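Local structure of HTPA Reductase (Selaginella moellendorffii, 5U5N) at residues A[29-34]-A[51-56]. The protein probably catalyses the NAD(P)H-dependent reduction of 4-hydroxy-tetrahydrodipicolinate to tetrahydrodipicolinate, a step of lysine biosynthesis. Sequence-based numbering, arbitrary orientation.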
loop_
_atom_site.group_PDB
_atom_site.type_symbol
_atom_site.label_atom_id
_atom_site.label_comp_id
_atom_site.label_asym_id
_atom_site.label_seq_id
_atom_site.Cartn_x
_atom_site.Cartn_y
_atom_site.Cartn_z
ATOM N N LEU A 29 12.875 -27.727 -4.240
ATOM C CA LEU A 29 11.933 -28.501 -5.033
ATOM C C LEU A 29 12.689 -29.534 -5.826
ATOM O O LEU A 29 13.816 -29.334 -6.172
ATOM C CB LEU A 29 11.146 -27.616 -5.989
ATOM C CG LEU A 29 10.102 -26.800 -5.261
ATOM C CD1 LEU A 29 9.394 -25.906 -6.268
ATOM C CD2 LEU A 29 9.095 -27.729 -4.575
ATOM N N ARG A 30 12.034 -30.651 -6.083
ATOM C CA ARG A 30 12.541 -31.682 -6.968
ATOM C C ARG A 30 12.273 -31.334 -8.465
ATOM O O ARG A 30 11.131 -31.247 -8.899
ATOM C CB ARG A 30 11.849 -32.969 -6.620
ATOM C CG ARG A 30 12.421 -34.135 -7.354
ATOM C CD ARG A 30 11.791 -35.335 -6.764
ATOM N NE ARG A 30 12.605 -36.504 -6.998
ATOM C CZ ARG A 30 12.233 -37.707 -6.639
ATOM N NH1 ARG A 30 11.059 -37.899 -6.024
ATOM N NH2 ARG A 30 13.042 -38.712 -6.878
ATOM N N LEU A 31 13.353 -31.137 -9.217
ATOM C CA LEU A 31 13.323 -30.859 -10.641
ATOM C C LEU A 31 13.376 -32.173 -11.428
ATOM O O LEU A 31 14.376 -32.917 -11.373
ATOM C CB LEU A 31 14.522 -29.974 -11.043
ATOM C CG LEU A 31 14.643 -29.559 -12.505
ATOM C CD1 LEU A 31 13.543 -28.601 -12.897
ATOM C CD2 LEU A 31 15.983 -28.953 -12.823
ATOM N N VAL A 32 12.320 -32.424 -12.199
ATOM C CA VAL A 32 12.234 -33.596 -13.070
ATOM C C VAL A 32 13.335 -33.421 -14.125
ATOM O O VAL A 32 13.416 -32.367 -14.737
ATOM C CB VAL A 32 10.827 -33.677 -13.698
ATOM C CG1 VAL A 32 10.775 -34.757 -14.762
ATOM C CG2 VAL A 32 9.790 -33.960 -12.629
ATOM N N PRO A 33 14.223 -34.433 -14.326
ATOM C CA PRO A 33 15.345 -34.220 -15.235
ATOM C C PRO A 33 14.983 -34.449 -16.716
ATOM O O PRO A 33 15.777 -35.029 -17.480
ATOM C CB PRO A 33 16.353 -35.246 -14.741
ATOM C CG PRO A 33 15.495 -36.398 -14.375
ATOM C CD PRO A 33 14.261 -35.796 -13.760
ATOM N N LEU A 34 13.807 -33.970 -17.115
ATOM C CA LEU A 34 13.376 -33.892 -18.514
ATOM C C LEU A 34 12.740 -32.553 -18.761
ATOM O O LEU A 34 12.086 -32.020 -17.896
ATOM C CB LEU A 34 12.382 -35.001 -18.836
ATOM C CG LEU A 34 12.980 -36.400 -18.878
ATOM C CD1 LEU A 34 11.959 -37.448 -18.554
ATOM C CD2 LEU A 34 13.555 -36.676 -20.235
ATOM N N VAL A 51 21.785 -30.879 -11.052
ATOM C CA VAL A 51 20.811 -31.775 -11.692
ATOM C C VAL A 51 20.987 -31.681 -13.202
ATOM O O VAL A 51 20.945 -30.604 -13.779
ATOM C CB VAL A 51 19.360 -31.426 -11.304
ATOM C CG1 VAL A 51 18.348 -32.320 -12.029
ATOM C CG2 VAL A 51 19.202 -31.491 -9.787
ATOM N N GLU A 52 21.194 -32.830 -13.826
ATOM C CA GLU A 52 21.406 -32.926 -15.252
ATOM C C GLU A 52 20.036 -33.116 -15.885
ATOM O O GLU A 52 19.362 -34.072 -15.574
ATOM C CB GLU A 52 22.336 -34.099 -15.532
ATOM C CG GLU A 52 22.731 -34.239 -17.004
ATOM C CD GLU A 52 23.334 -35.587 -17.336
ATOM O OE1 GLU A 52 24.393 -35.912 -16.728
ATOM O OE2 GLU A 52 22.716 -36.297 -18.181
ATOM N N VAL A 53 19.613 -32.183 -16.736
ATOM C CA VAL A 53 18.299 -32.263 -17.389
ATOM C C VAL A 53 18.459 -32.684 -18.850
ATOM O O VAL A 53 19.172 -32.042 -19.615
ATOM C CB VAL A 53 17.518 -30.923 -17.327
ATOM C CG1 VAL A 53 16.152 -31.044 -17.988
ATOM C CG2 VAL A 53 17.334 -30.471 -15.876
ATOM N N ASP A 54 17.761 -33.749 -19.202
ATOM C CA ASP A 54 17.635 -34.243 -20.570
ATOM C C ASP A 54 16.601 -33.379 -21.322
ATOM O O ASP A 54 15.403 -33.520 -21.126
ATOM C CB ASP A 54 17.183 -35.701 -20.483
ATOM C CG ASP A 54 17.221 -36.431 -21.794
ATOM O OD1 ASP A 54 17.685 -35.880 -22.813
ATOM O OD2 ASP A 54 16.790 -37.612 -21.802
ATOM N N VAL A 55 17.083 -32.461 -22.154
ATOM C CA VAL A 55 16.218 -31.574 -22.917
ATOM C C VAL A 55 15.855 -32.267 -24.268
ATOM O O VAL A 55 16.735 -32.657 -25.043
ATOM C CB VAL A 55 16.899 -30.212 -23.119
ATOM C CG1 VAL A 55 16.028 -29.292 -23.960
ATOM C CG2 VAL A 55 17.220 -29.583 -21.749
ATOM N N ARG A 56 14.557 -32.422 -24.510
ATOM C CA ARG A 56 14.056 -33.209 -25.608
ATOM C C ARG A 56 13.301 -32.273 -26.539
ATOM O O ARG A 56 12.762 -31.248 -26.117
ATOM C CB ARG A 56 13.142 -34.317 -25.087
ATOM C CG ARG A 56 13.779 -35.198 -24.011
ATOM C CD ARG A 56 14.666 -36.293 -24.605
ATOM N NE ARG A 56 13.857 -37.422 -25.099
ATOM C CZ ARG A 56 13.375 -38.426 -24.348
ATOM N NH1 ARG A 56 13.643 -38.528 -23.043
ATOM N NH2 ARG A 56 12.603 -39.346 -24.908
#
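Leu34 meets the flat guanidinium of Arg56 at a slant, its methyl CD2 standing 3.4 Å from Arg56 NH1. The same methyl lies 3.7 Å from OD2 of the Asp54 carboxylate, and the side chains of Leu34 and Asp54 run side by side, pointing the same way. The Arg56 chain is bent at chi2 and chi3 (-82° and -79°), and its NH1 forms a long salt bridge to Asp54 OD2 (3.5 Å); Glu60, just before helix 61-71, pairs with NE, and Glu67, within that helix, with NH1. The puckered ring of Pro33 brings CB to 3.3 Å from Glu52 O. Between the backbones, Asp54 N donates to Pro33 O over 2.9 Å, and Leu34 CA makes a CH...O contact with Asp54 O. Leu34 and Asp54 thus form a parallel bridge, completed by the backbone bond between Asp54 and Ser35. Upstream the contact turns apolar: Leu31 CD2 packs on Val53 CG2 at 3.7 Å, the two side chains at about a right angle. Backbone hydrogen bonds join Arg30 and Val32 to Val7, at the start of outermost strand 7-10; the loop thus runs from beside the parallel Rossmann sheet into strand 34-37 of a small mixed one. Chemically, hydrocarbon contacts make up one end while a leucine methyl borders an ion-pair cluster at the other; the three nearby carboxylates would be expected to favour a charged Arg56.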